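Local coordinates for protein 11S globulin (Wrightia tinctoria, PDB 5WXU) that probably serves as a seed storage protein, assembling into hexamers of two-cupin subunits, and binds the plant hormone auxin (indole-3-acetic acid), at residues V167-N172 and D263-V268; S96-P101 and Q195-Y200; L318-L323 and N411-A416; E336-N341 and Q401-Y406. One frame throughout, in Å; residues are numbered along the deposited sequence.

How the contacts relate
Following the chain from the N terminus, residues 96-101 of the first cupin domain come first; contact 2 closes when the chain returns at 195-200, pairing strands 91-98 and 198-201. Between them lies 167-172, which meets 263-268 in contact 1, packing strand 168-172 against the loop after strand 258-260, so contacts 1 and 2 cross. They also touch: His168 and Ser96 sit on neighbouring strands of one sheet, and both contacts reach the same phosphate ion. The second cupin domain follows in series. There contact 3 joins the loops 318-323 and 411-416, and contact 4, pairing strands 332-338 and 402-409, falls wholly within that span, about 8 Å away between nearest atoms.

Contact 1: V167-N172 and D263-V268; sequences VHWAYN and DGLRLV. With PO4 (phosphate ion), chain N.
Leu265 lies across the ring of Tyr171 and forms the apolar centre of the contact. Its CB stands over the middle of one ring face, 3.6 Å from the centroid and only 12° off the normal, a CH-pi contact, while CD2 reaches back over the Tyr171 CG and CB end. The two side chains slide past each other in opposite directions; both carry CG anti to the backbone N (chi1 175° for Tyr171). Two residues earlier on the strand, Trp169 extends its six-membered ring toward the same leucine, with CZ3 and Leu265 CD2 meeting tip to tip at 4.1 Å. Leu267 CD2 touches the edge of that ring, 4.0 Å from Trp169 CH2. Trp169 and Tyr171 alternate along strand 168-172, so both rings leave the same side of the sheet to meet the loop 263-268.

At the polar edge, Leu265 N donates to Tyr171 OH over 3.2 Å, at 159°. Gly264 CA lies 3.3 Å from Tyr171 OH, and the positive phi of Gly264 favours glycine here. His168 turns its ring edge to a phosphate ion, probably from the crystallisation liquor; NE2 donates to O2. Asp432 of a second subunit forms a salt bridge with Arg266. A tyrosine suits its place because its face receives an aliphatic chain while its hydroxyl accepts a backbone N-H from a segment without regular secondary structure.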
# COMPACT_ATOMS: atom_id res chain seq x y z
N VAL B 167 -24.23 -5.76 10.84
CA VAL B 167 -25.30 -6.63 11.38
C VAL B 167 -24.97 -8.12 11.19
O VAL B 167 -24.68 -8.55 10.10
CB VAL B 167 -26.63 -6.29 10.72
CG1 VAL B 167 -27.80 -7.28 11.14
CG2 VAL B 167 -27.08 -4.87 11.01
N HIS B 168 -25.17 -8.89 12.24
CA HIS B 168 -24.97 -10.30 12.14
C HIS B 168 -26.05 -11.03 13.01
O HIS B 168 -26.59 -10.46 13.91
CB HIS B 168 -23.60 -10.69 12.59
CG HIS B 168 -23.26 -10.18 13.97
ND1 HIS B 168 -22.81 -8.90 14.18
CD2 HIS B 168 -23.45 -10.72 15.20
CE1 HIS B 168 -22.68 -8.70 15.48
NE2 HIS B 168 -23.06 -9.80 16.12
N TRP B 169 -26.27 -12.28 12.69
CA TRP B 169 -27.28 -13.09 13.38
C TRP B 169 -26.90 -14.51 13.25
O TRP B 169 -26.07 -14.85 12.43
CB TRP B 169 -28.70 -12.86 12.83
CG TRP B 169 -28.89 -13.14 11.36
CD1 TRP B 169 -28.74 -12.22 10.31
CD2 TRP B 169 -29.21 -14.37 10.71
NE1 TRP B 169 -28.92 -12.81 9.09
CE2 TRP B 169 -29.23 -14.13 9.29
CE3 TRP B 169 -29.48 -15.68 11.17
CZ2 TRP B 169 -29.45 -15.11 8.37
CZ3 TRP B 169 -29.77 -16.61 10.23
CH2 TRP B 169 -29.80 -16.36 8.88
N ALA B 170 -27.47 -15.36 14.11
CA ALA B 170 -27.07 -16.76 14.09
C ALA B 170 -28.32 -17.64 14.42
O ALA B 170 -29.20 -17.23 15.13
CB ALA B 170 -25.96 -17.04 15.06
N TYR B 171 -28.35 -18.81 13.83
CA TYR B 171 -29.45 -19.77 14.00
C TYR B 171 -28.82 -21.17 14.16
O TYR B 171 -27.96 -21.57 13.38
CB TYR B 171 -30.37 -19.74 12.81
CG TYR B 171 -31.45 -20.79 12.88
CD1 TYR B 171 -32.45 -20.70 13.80
CD2 TYR B 171 -31.41 -21.91 12.05
CE1 TYR B 171 -33.43 -21.69 13.89
CE2 TYR B 171 -32.39 -22.90 12.13
CZ TYR B 171 -33.39 -22.78 13.05
OH TYR B 171 -34.34 -23.79 13.11
N ASN B 172 -29.29 -21.88 15.19
CA ASN B 172 -28.84 -23.25 15.49
C ASN B 172 -29.77 -24.25 14.81
O ASN B 172 -30.92 -24.40 15.23
CB ASN B 172 -28.87 -23.49 17.00
CG ASN B 172 -28.35 -24.86 17.34
OD1 ASN B 172 -27.75 -25.53 16.49
ND2 ASN B 172 -28.52 -25.26 18.60
N ASP B 263 -40.88 -24.60 13.97
CA ASP B 263 -40.86 -25.51 12.84
C ASP B 263 -39.58 -25.38 12.03
O ASP B 263 -39.51 -25.86 10.92
CB ASP B 263 -42.08 -25.27 11.92
CG ASP B 263 -43.41 -25.37 12.69
OD1 ASP B 263 -44.34 -24.57 12.39
OD2 ASP B 263 -43.49 -26.20 13.63
N GLY B 264 -38.57 -24.70 12.58
CA GLY B 264 -37.33 -24.49 11.83
C GLY B 264 -37.38 -23.25 10.91
O GLY B 264 -38.36 -22.95 10.23
N LEU B 265 -36.26 -22.57 10.86
CA LEU B 265 -36.10 -21.35 10.03
C LEU B 265 -36.08 -21.68 8.56
O LEU B 265 -35.40 -22.60 8.15
CB LEU B 265 -34.80 -20.65 10.46
CG LEU B 265 -34.61 -19.22 9.99
CD1 LEU B 265 -35.67 -18.29 10.57
CD2 LEU B 265 -33.20 -18.82 10.35
N ARG B 266 -36.83 -20.93 7.77
CA ARG B 266 -36.96 -21.12 6.35
C ARG B 266 -36.08 -20.02 5.73
O ARG B 266 -36.21 -18.89 6.08
CB ARG B 266 -38.44 -21.00 5.94
CG ARG B 266 -39.36 -21.96 6.74
CD ARG B 266 -40.88 -21.63 6.80
NE ARG B 266 -41.27 -20.36 7.48
CZ ARG B 266 -42.42 -19.66 7.31
NH1 ARG B 266 -43.38 -20.07 6.46
NH2 ARG B 266 -42.62 -18.53 7.99
N LEU B 267 -35.14 -20.39 4.89
CA LEU B 267 -34.31 -19.38 4.17
C LEU B 267 -33.90 -19.92 2.83
O LEU B 267 -34.20 -21.09 2.50
CB LEU B 267 -33.13 -18.93 5.04
CG LEU B 267 -32.34 -19.99 5.80
CD1 LEU B 267 -31.50 -20.76 4.84
CD2 LEU B 267 -31.42 -19.33 6.81
N VAL B 268 -33.26 -19.10 2.02
CA VAL B 268 -32.88 -19.49 0.68
C VAL B 268 -31.47 -20.05 0.83
O VAL B 268 -30.54 -19.35 1.22
CB VAL B 268 -32.91 -18.31 -0.31
CG1 VAL B 268 -32.49 -18.72 -1.71
CG2 VAL B 268 -34.30 -17.71 -0.37
P PO4 N . -23.17 -9.72 19.93
O1 PO4 N . -24.13 -8.44 19.82
O2 PO4 N . -23.09 -10.76 18.82
O3 PO4 N . -21.73 -9.22 19.77
O4 PO4 N . -23.05 -10.36 21.32

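Contact 2: S96-P101 and Q195-Y200; sequences SYNNAP and QNLRRY. With PO4 (phosphate ion), chain N.
Two asparagines do for the end of this strand pair what backbone groups do further along it. Asn99 OD1 accepts from Arg198 N at 2.8 Å, almost straight at 173°, although the donor stands above the carbonyl plane; on the same amide, ND2 donates to Asn196 O at 3.0 Å. Asn196 O is gripped a second time by Arg198 NH1, whose own salt bridge is with Asp194. Asn98 ND2 gives one hydrogen to a lone pair of Arg198 O (3.0 Å) and bonds also to O1 of a phosphate ion, probably from the crystallisation liquor. That oxygen receives Ser96 OG at 2.7 Å as well, while Arg199 NH1 reaches phosphate O4 at the edge of its guanidinium, so the anion is held from both segments; His168 and His85 complete its site.

Tyr97 and Tyr200 form an antiparallel hydrogen-bonded pair, with Tyr97 N to Tyr200 O at 2.9 Å and the return bond from Tyr200 N to Tyr97 O. Their rings make an offset edge-to-face pair, planes at 86°, the edge of Tyr200 turned to the face of Tyr97; Tyr200 CB lies over that face, 3.8 Å from the centroid. Leu197 CD1 packs against Asn98 CB, and its CD2 covers one face of the Arg199 guanidinium.

Strand 91-98 is flanked here by strands 168-172 and 198-201, with 221-224 parallel beyond the latter, and Trp348 of a second subunit stacks on Tyr97.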
# COMPACT_ATOMS: atom_id res chain seq x y z
N SER B 96 -27.88 -8.16 15.43
CA SER B 96 -27.30 -7.07 16.16
C SER B 96 -26.01 -6.56 15.47
O SER B 96 -25.43 -7.26 14.61
CB SER B 96 -26.91 -7.49 17.59
OG SER B 96 -25.83 -8.47 17.73
N TYR B 97 -25.61 -5.38 15.87
CA TYR B 97 -24.31 -4.80 15.48
C TYR B 97 -23.65 -4.23 16.71
O TYR B 97 -24.31 -3.88 17.69
CB TYR B 97 -24.35 -3.83 14.35
CG TYR B 97 -25.17 -2.54 14.56
CD1 TYR B 97 -26.56 -2.56 14.49
CD2 TYR B 97 -24.59 -1.38 14.90
CE1 TYR B 97 -27.30 -1.42 14.72
CE2 TYR B 97 -25.30 -0.26 15.07
CZ TYR B 97 -26.67 -0.29 15.00
OH TYR B 97 -27.40 0.89 15.23
N ASN B 98 -22.33 -4.15 16.65
CA ASN B 98 -21.52 -3.72 17.75
C ASN B 98 -20.63 -2.58 17.32
O ASN B 98 -20.40 -2.38 16.13
CB ASN B 98 -20.67 -4.85 18.25
CG ASN B 98 -21.47 -6.07 18.57
OD1 ASN B 98 -21.31 -7.12 17.95
ND2 ASN B 98 -22.33 -5.98 19.60
N ASN B 99 -20.09 -1.92 18.31
CA ASN B 99 -19.07 -0.88 18.06
C ASN B 99 -17.63 -1.35 17.94
O ASN B 99 -16.70 -0.55 17.72
CB ASN B 99 -19.15 0.20 19.14
CG ASN B 99 -18.83 -0.30 20.51
OD1 ASN B 99 -19.37 -1.33 20.90
ND2 ASN B 99 -18.03 0.44 21.29
N ALA B 100 -17.41 -2.64 18.11
CA ALA B 100 -16.05 -3.20 18.12
C ALA B 100 -16.12 -4.39 17.24
O ALA B 100 -17.12 -5.10 17.22
CB ALA B 100 -15.62 -3.65 19.52
N PRO B 101 -15.05 -4.66 16.50
CA PRO B 101 -14.87 -5.92 15.76
C PRO B 101 -14.69 -7.12 16.72
O PRO B 101 -14.46 -6.91 17.94
CB PRO B 101 -13.65 -5.67 14.92
CG PRO B 101 -12.83 -4.74 15.79
CD PRO B 101 -13.80 -3.86 16.53
N GLN B 195 -14.32 2.87 25.55
CA GLN B 195 -13.89 1.50 25.76
C GLN B 195 -14.92 0.66 26.51
O GLN B 195 -14.63 0.08 27.59
CB GLN B 195 -12.52 1.51 26.49
CG GLN B 195 -11.45 2.30 25.74
CD GLN B 195 -11.26 1.72 24.34
OE1 GLN B 195 -10.83 0.61 24.21
NE2 GLN B 195 -11.69 2.45 23.33
N ASN B 196 -16.10 0.58 25.92
CA ASN B 196 -17.25 -0.17 26.47
C ASN B 196 -17.99 -0.74 25.29
O ASN B 196 -18.14 -0.06 24.27
CB ASN B 196 -18.20 0.72 27.27
CG ASN B 196 -17.53 1.37 28.47
OD1 ASN B 196 -17.09 2.56 28.39
ND2 ASN B 196 -17.33 0.59 29.53
N LEU B 197 -18.44 -2.00 25.41
CA LEU B 197 -19.20 -2.59 24.33
C LEU B 197 -20.65 -2.15 24.28
O LEU B 197 -21.35 -2.21 25.33
CB LEU B 197 -19.15 -4.12 24.46
CG LEU B 197 -19.82 -4.93 23.39
CD1 LEU B 197 -19.14 -4.72 22.04
CD2 LEU B 197 -19.79 -6.42 23.76
N ARG B 198 -21.12 -1.84 23.08
CA ARG B 198 -22.51 -1.68 22.75
C ARG B 198 -23.01 -2.82 21.96
O ARG B 198 -22.33 -3.33 21.02
CB ARG B 198 -22.78 -0.43 21.89
CG ARG B 198 -22.78 0.90 22.59
CD ARG B 198 -21.44 1.43 22.88
NE ARG B 198 -21.44 2.84 23.31
CZ ARG B 198 -20.41 3.36 23.92
NH1 ARG B 198 -19.36 2.62 24.16
NH2 ARG B 198 -20.44 4.61 24.33
N ARG B 199 -24.22 -3.31 22.31
CA ARG B 199 -24.91 -4.30 21.50
C ARG B 199 -26.24 -3.79 21.08
O ARG B 199 -27.14 -3.64 21.89
CB ARG B 199 -25.10 -5.65 22.24
CG ARG B 199 -23.79 -6.21 22.83
CD ARG B 199 -24.05 -7.52 23.59
NE ARG B 199 -23.14 -7.69 24.72
CZ ARG B 199 -22.34 -8.73 24.90
NH1 ARG B 199 -22.26 -9.74 24.00
NH2 ARG B 199 -21.58 -8.74 25.99
N TYR B 200 -26.37 -3.53 19.78
CA TYR B 200 -27.52 -2.89 19.21
C TYR B 200 -28.27 -3.94 18.44
O TYR B 200 -27.83 -4.38 17.41
CB TYR B 200 -27.13 -1.67 18.34
CG TYR B 200 -26.74 -0.42 19.18
CD1 TYR B 200 -26.66 -0.46 20.60
CD2 TYR B 200 -26.52 0.77 18.60
CE1 TYR B 200 -26.28 0.65 21.34
CE2 TYR B 200 -26.10 1.89 19.32
CZ TYR B 200 -26.00 1.86 20.68
OH TYR B 200 -25.67 3.03 21.41
P PO4 N . -23.17 -9.72 19.93
O1 PO4 N . -24.13 -8.44 19.82
O2 PO4 N . -23.09 -10.76 18.82
O3 PO4 N . -21.73 -9.22 19.77
O4 PO4 N . -23.05 -10.36 21.32

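Contact 3: L318-L323 and N411-A416; sequences LNSYNL and NDRAKA. With PO4 (phosphate ion), chain O.
Two loops of the C-terminal cupin domain meet here, one leading from strand 313-318 to helix 325-329, the other from strand 402-409 to strand 416-418. Arg413 bridges them. Its chain runs extended from CG to NE and crosses Tyr321 at about a right angle, laying the guanidinium flat on one ring face, planes 23° apart and centres at 4.0 Å. In this stack and cation-pi contact, NE lies over the rim near CE2 and Arg413 CZ over the Tyr321 CZ-OH end. The same NE donates to Ser320 OG at 2.9 Å, nearly in the guanidinium plane, and Ser320 OG in turn donates to the anti lone pair of Asp412 OD2 at 2.7 Å. A serine suits this spot because one small hydroxyl both accepts and donates: the bond to Asp412 orients it to accept from NE, and the NE bond together with the stack limits rotation of the guanidinium.

The 318-323 loop is shaped by an Asx turn: Asn319 OD1 accepts from Tyr321 N on a lone pair, while Asn319 O receives both Asn322 N and Leu323 N. The backbone of Arg413 is in the left-handed helical region (phi 50°, psi 44°).

A phosphate, probably from the crystallisation liquor, lies at the edge of the Tyr321 ring. Tyr321 OH donates to its O1 over a very short 2.4 Å, and Lys415 NZ holds O2 at 2.7 Å while also bonding to Arg413 O. Thr289 of a third subunit binds the same ion. At the guanidinium edge, in its plane, a water accepts from Arg413 NH2 and donates to Ser320 O.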
# COMPACT_ATOMS: atom_id res chain seq x y z
N LEU B 318 -4.15 -18.56 12.51
CA LEU B 318 -5.13 -17.96 11.65
C LEU B 318 -4.77 -16.46 11.63
O LEU B 318 -4.98 -15.73 12.62
CB LEU B 318 -6.56 -18.12 12.14
CG LEU B 318 -7.67 -17.54 11.27
CD1 LEU B 318 -7.63 -18.26 9.94
CD2 LEU B 318 -9.00 -17.67 11.97
N ASN B 319 -4.14 -16.00 10.54
CA ASN B 319 -3.79 -14.60 10.44
C ASN B 319 -4.08 -14.14 8.98
O ASN B 319 -4.71 -14.86 8.21
CB ASN B 319 -2.28 -14.35 10.75
CG ASN B 319 -1.38 -15.28 9.96
OD1 ASN B 319 -1.42 -15.34 8.68
ND2 ASN B 319 -0.64 -16.13 10.72
N SER B 320 -3.71 -12.91 8.73
CA SER B 320 -4.01 -12.31 7.44
C SER B 320 -3.30 -12.92 6.23
O SER B 320 -3.64 -12.63 5.12
CB SER B 320 -3.87 -10.82 7.50
OG SER B 320 -2.57 -10.45 7.90
N TYR B 321 -2.38 -13.84 6.43
CA TYR B 321 -1.86 -14.64 5.32
C TYR B 321 -2.77 -15.80 4.93
O TYR B 321 -2.53 -16.53 3.96
CB TYR B 321 -0.47 -15.14 5.61
CG TYR B 321 0.56 -14.08 5.65
CD1 TYR B 321 0.98 -13.44 4.49
CD2 TYR B 321 1.22 -13.79 6.82
CE1 TYR B 321 1.97 -12.48 4.54
CE2 TYR B 321 2.22 -12.84 6.87
CZ TYR B 321 2.60 -12.20 5.72
OH TYR B 321 3.59 -11.23 5.77
N ASN B 322 -3.84 -16.00 5.71
CA ASN B 322 -4.83 -17.04 5.57
C ASN B 322 -6.17 -16.42 5.26
O ASN B 322 -6.81 -16.74 4.30
CB ASN B 322 -4.95 -17.94 6.86
CG ASN B 322 -3.59 -18.33 7.47
OD1 ASN B 322 -3.33 -18.28 8.75
ND2 ASN B 322 -2.68 -18.72 6.56
N LEU B 323 -6.59 -15.50 6.10
CA LEU B 323 -7.91 -14.93 6.01
C LEU B 323 -7.76 -13.42 5.85
O LEU B 323 -7.47 -12.72 6.80
CB LEU B 323 -8.70 -15.26 7.30
CG LEU B 323 -10.13 -14.76 7.51
CD1 LEU B 323 -10.99 -15.21 6.35
CD2 LEU B 323 -10.68 -15.13 8.85
N ASN B 411 -3.44 -8.44 17.31
CA ASN B 411 -2.77 -7.85 16.18
C ASN B 411 -2.94 -8.79 14.99
O ASN B 411 -3.08 -9.99 15.07
CB ASN B 411 -1.28 -7.53 16.51
CG ASN B 411 -0.82 -6.17 15.94
OD1 ASN B 411 -1.54 -5.52 15.11
ND2 ASN B 411 0.36 -5.70 16.39
N ASP B 412 -2.93 -8.21 13.82
CA ASP B 412 -2.85 -9.20 12.79
C ASP B 412 -1.32 -9.47 12.75
O ASP B 412 -0.41 -8.75 13.35
CB ASP B 412 -3.63 -8.98 11.48
CG ASP B 412 -3.02 -7.96 10.64
OD1 ASP B 412 -2.79 -6.91 11.27
OD2 ASP B 412 -2.77 -8.23 9.43
N ARG B 413 -1.12 -10.60 12.22
CA ARG B 413 0.19 -11.20 12.18
C ARG B 413 0.89 -11.20 13.52
O ARG B 413 2.09 -10.89 13.62
CB ARG B 413 1.06 -10.57 11.07
CG ARG B 413 0.38 -10.75 9.68
CD ARG B 413 1.14 -10.04 8.59
NE ARG B 413 0.29 -9.91 7.44
CZ ARG B 413 0.62 -9.25 6.34
NH1 ARG B 413 1.82 -8.70 6.23
NH2 ARG B 413 -0.27 -9.18 5.35
N ALA B 414 0.13 -11.56 14.55
CA ALA B 414 0.68 -11.70 15.87
C ALA B 414 1.80 -12.78 15.85
O ALA B 414 1.66 -13.81 15.26
CB ALA B 414 -0.41 -12.09 16.81
N LYS B 415 2.90 -12.48 16.52
CA LYS B 415 4.03 -13.40 16.54
C LYS B 415 4.50 -13.53 17.98
O LYS B 415 4.25 -12.62 18.80
CB LYS B 415 5.18 -12.91 15.70
CG LYS B 415 5.02 -13.20 14.21
CD LYS B 415 6.03 -12.40 13.38
CE LYS B 415 5.70 -10.92 13.21
NZ LYS B 415 4.52 -10.53 12.36
N ALA B 416 5.08 -14.67 18.25
CA ALA B 416 5.58 -14.97 19.58
C ALA B 416 7.07 -15.19 19.42
O ALA B 416 7.58 -15.47 18.32
CB ALA B 416 4.92 -16.17 20.12
P PO4 O . 5.26 -10.89 8.84
O1 PO4 O . 4.32 -10.22 7.87
O2 PO4 O . 4.59 -11.65 9.94
O3 PO4 O . 6.01 -11.82 7.88
O4 PO4 O . 6.14 -9.78 9.41
O HOH W 1 -0.40 -14.83 13.83
O HOH W 2 -2.75 -10.20 4.14

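Contact 4: E336-N341 and Q401-Y406; sequences EYLYPN and QGLELY
Strands 336-338 and 402-406 run antiparallel, their axes 4.8 Å apart with directions at 177°, with Glu336-Leu405 and Leu338-Leu403 as hydrogen-bonded pairs and Tyr337-Glu404 as the non-hydrogen-bonded pair between them, in the sheet of the C-terminal cupin domain where 402-409 lies between 332-338 and 354-359. Leu338 N to Leu403 O is the straightest of the four bonds, 2.8 Å at 177°, and Glu404 CA comes within 3.3 Å of Glu336 O in a CA-H...O contact.

Leu338, Leu403 and Leu405 leave one face of the sheet together with Glu336. Leu338 CD1 and Leu403 CD2 approach only loosely, at 4.4 Å, and Ala398 of strand 393-399 packs against both leucines. Glu336 lies beside Leu405, its extended chain pointing the same way, so that OE1 touches Leu405 CD1 at 3.3 Å. On the other face the Tyr337 ring meets Glu404 by its edge, CD1 to CB at 3.8 Å. Glu404 extends past it, and its carboxylate is taken up by Arg335, Arg360 and Thr359.

At the end of the ladder Gly402 lies against the Pro340 ring, whose CG is 3.9 Å from Gly402 N. Glycine suits this place: its CA comes close to Leu338 O, and its extended backbone with positive phi (90°) would crowd a beta carbon against the preceding carbonyl. The leucine face is mainly apolar but also carries Glu336, whose carboxylate makes a long, weak ion pair with Lys396; the buried charge of Glu404 on the other face is probably stabilised by Arg335 and Arg360.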
# COMPACT_ATOMS: atom_id res chain seq x y z
N GLU B 336 -4.48 -24.50 19.67
CA GLU B 336 -3.37 -25.34 20.09
C GLU B 336 -3.96 -26.59 20.70
O GLU B 336 -4.91 -26.54 21.49
CB GLU B 336 -2.51 -24.64 21.14
CG GLU B 336 -1.85 -23.34 20.72
CD GLU B 336 -1.06 -22.73 21.88
OE1 GLU B 336 -1.44 -22.95 23.03
OE2 GLU B 336 -0.06 -22.03 21.63
N TYR B 337 -3.42 -27.73 20.28
CA TYR B 337 -3.81 -29.04 20.79
C TYR B 337 -2.54 -29.70 21.33
O TYR B 337 -1.60 -29.93 20.61
CB TYR B 337 -4.54 -29.87 19.74
CG TYR B 337 -5.05 -31.13 20.32
CD1 TYR B 337 -6.22 -31.13 21.11
CD2 TYR B 337 -4.34 -32.29 20.19
CE1 TYR B 337 -6.67 -32.30 21.74
CE2 TYR B 337 -4.76 -33.47 20.79
CZ TYR B 337 -5.93 -33.48 21.56
OH TYR B 337 -6.33 -34.67 22.10
N LEU B 338 -2.55 -30.01 22.62
CA LEU B 338 -1.47 -30.71 23.26
C LEU B 338 -1.91 -32.07 23.71
O LEU B 338 -2.91 -32.23 24.37
CB LEU B 338 -0.91 -29.93 24.45
CG LEU B 338 -0.27 -28.59 24.09
CD1 LEU B 338 0.09 -27.85 25.37
CD2 LEU B 338 0.94 -28.77 23.19
N TYR B 339 -1.07 -33.05 23.35
CA TYR B 339 -1.19 -34.36 23.94
C TYR B 339 -0.86 -34.38 25.40
O TYR B 339 -0.22 -33.48 25.97
CB TYR B 339 -0.33 -35.36 23.17
CG TYR B 339 -0.81 -35.63 21.76
CD1 TYR B 339 -2.02 -36.27 21.54
CD2 TYR B 339 -0.07 -35.28 20.67
CE1 TYR B 339 -2.47 -36.52 20.26
CE2 TYR B 339 -0.50 -35.53 19.37
CZ TYR B 339 -1.70 -36.13 19.16
OH TYR B 339 -2.10 -36.35 17.85
N PRO B 340 -1.24 -35.50 26.08
CA PRO B 340 -0.99 -35.43 27.50
C PRO B 340 0.45 -35.17 27.90
O PRO B 340 1.35 -35.74 27.33
CB PRO B 340 -1.47 -36.82 28.00
CG PRO B 340 -2.54 -37.16 27.08
CD PRO B 340 -2.14 -36.58 25.70
N ASN B 341 0.66 -34.27 28.85
CA ASN B 341 1.98 -33.87 29.32
C ASN B 341 2.90 -33.08 28.35
O ASN B 341 4.02 -32.70 28.74
CB ASN B 341 2.77 -35.06 29.83
CG ASN B 341 1.96 -35.88 30.83
OD1 ASN B 341 1.78 -37.09 30.65
ND2 ASN B 341 1.46 -35.22 31.85
N GLN B 401 -5.06 -35.47 30.41
CA GLN B 401 -6.16 -35.62 29.43
C GLN B 401 -5.84 -34.76 28.18
O GLN B 401 -6.67 -34.69 27.27
CB GLN B 401 -7.55 -35.22 29.99
CG GLN B 401 -8.23 -36.30 30.86
CD GLN B 401 -7.44 -36.50 32.14
OE1 GLN B 401 -7.16 -35.52 32.87
NE2 GLN B 401 -7.02 -37.77 32.40
N GLY B 402 -4.69 -34.10 28.16
CA GLY B 402 -4.42 -33.26 26.99
C GLY B 402 -4.95 -31.90 27.32
O GLY B 402 -5.47 -31.65 28.41
N LEU B 403 -4.87 -30.99 26.35
CA LEU B 403 -5.25 -29.62 26.54
C LEU B 403 -5.53 -29.05 25.14
O LEU B 403 -4.72 -29.20 24.26
CB LEU B 403 -4.16 -28.78 27.27
CG LEU B 403 -4.49 -27.26 27.33
CD1 LEU B 403 -5.72 -27.06 28.22
CD2 LEU B 403 -3.32 -26.56 27.91
N GLU B 404 -6.71 -28.49 24.94
CA GLU B 404 -7.06 -27.78 23.70
C GLU B 404 -7.43 -26.35 24.09
O GLU B 404 -8.22 -26.10 25.02
CB GLU B 404 -8.22 -28.40 22.94
CG GLU B 404 -8.44 -27.69 21.57
CD GLU B 404 -9.66 -28.21 20.89
OE1 GLU B 404 -10.70 -28.25 21.56
OE2 GLU B 404 -9.59 -28.72 19.75
N LEU B 405 -6.86 -25.38 23.37
CA LEU B 405 -7.11 -23.97 23.58
C LEU B 405 -7.36 -23.32 22.20
O LEU B 405 -6.74 -23.70 21.20
CB LEU B 405 -5.79 -23.29 24.08
CG LEU B 405 -4.94 -23.72 25.24
CD1 LEU B 405 -3.76 -22.79 25.39
CD2 LEU B 405 -5.77 -23.67 26.54
N TYR B 406 -8.20 -22.31 22.19
CA TYR B 406 -8.31 -21.31 21.12
C TYR B 406 -7.88 -19.95 21.69
O TYR B 406 -8.30 -19.56 22.79
CB TYR B 406 -9.69 -21.18 20.56
CG TYR B 406 -10.20 -22.37 19.79
CD1 TYR B 406 -10.68 -23.55 20.44
CD2 TYR B 406 -10.26 -22.35 18.40
CE1 TYR B 406 -11.14 -24.61 19.72
CE2 TYR B 406 -10.75 -23.42 17.68
CZ TYR B 406 -11.20 -24.54 18.34
OH TYR B 406 -11.69 -25.61 17.67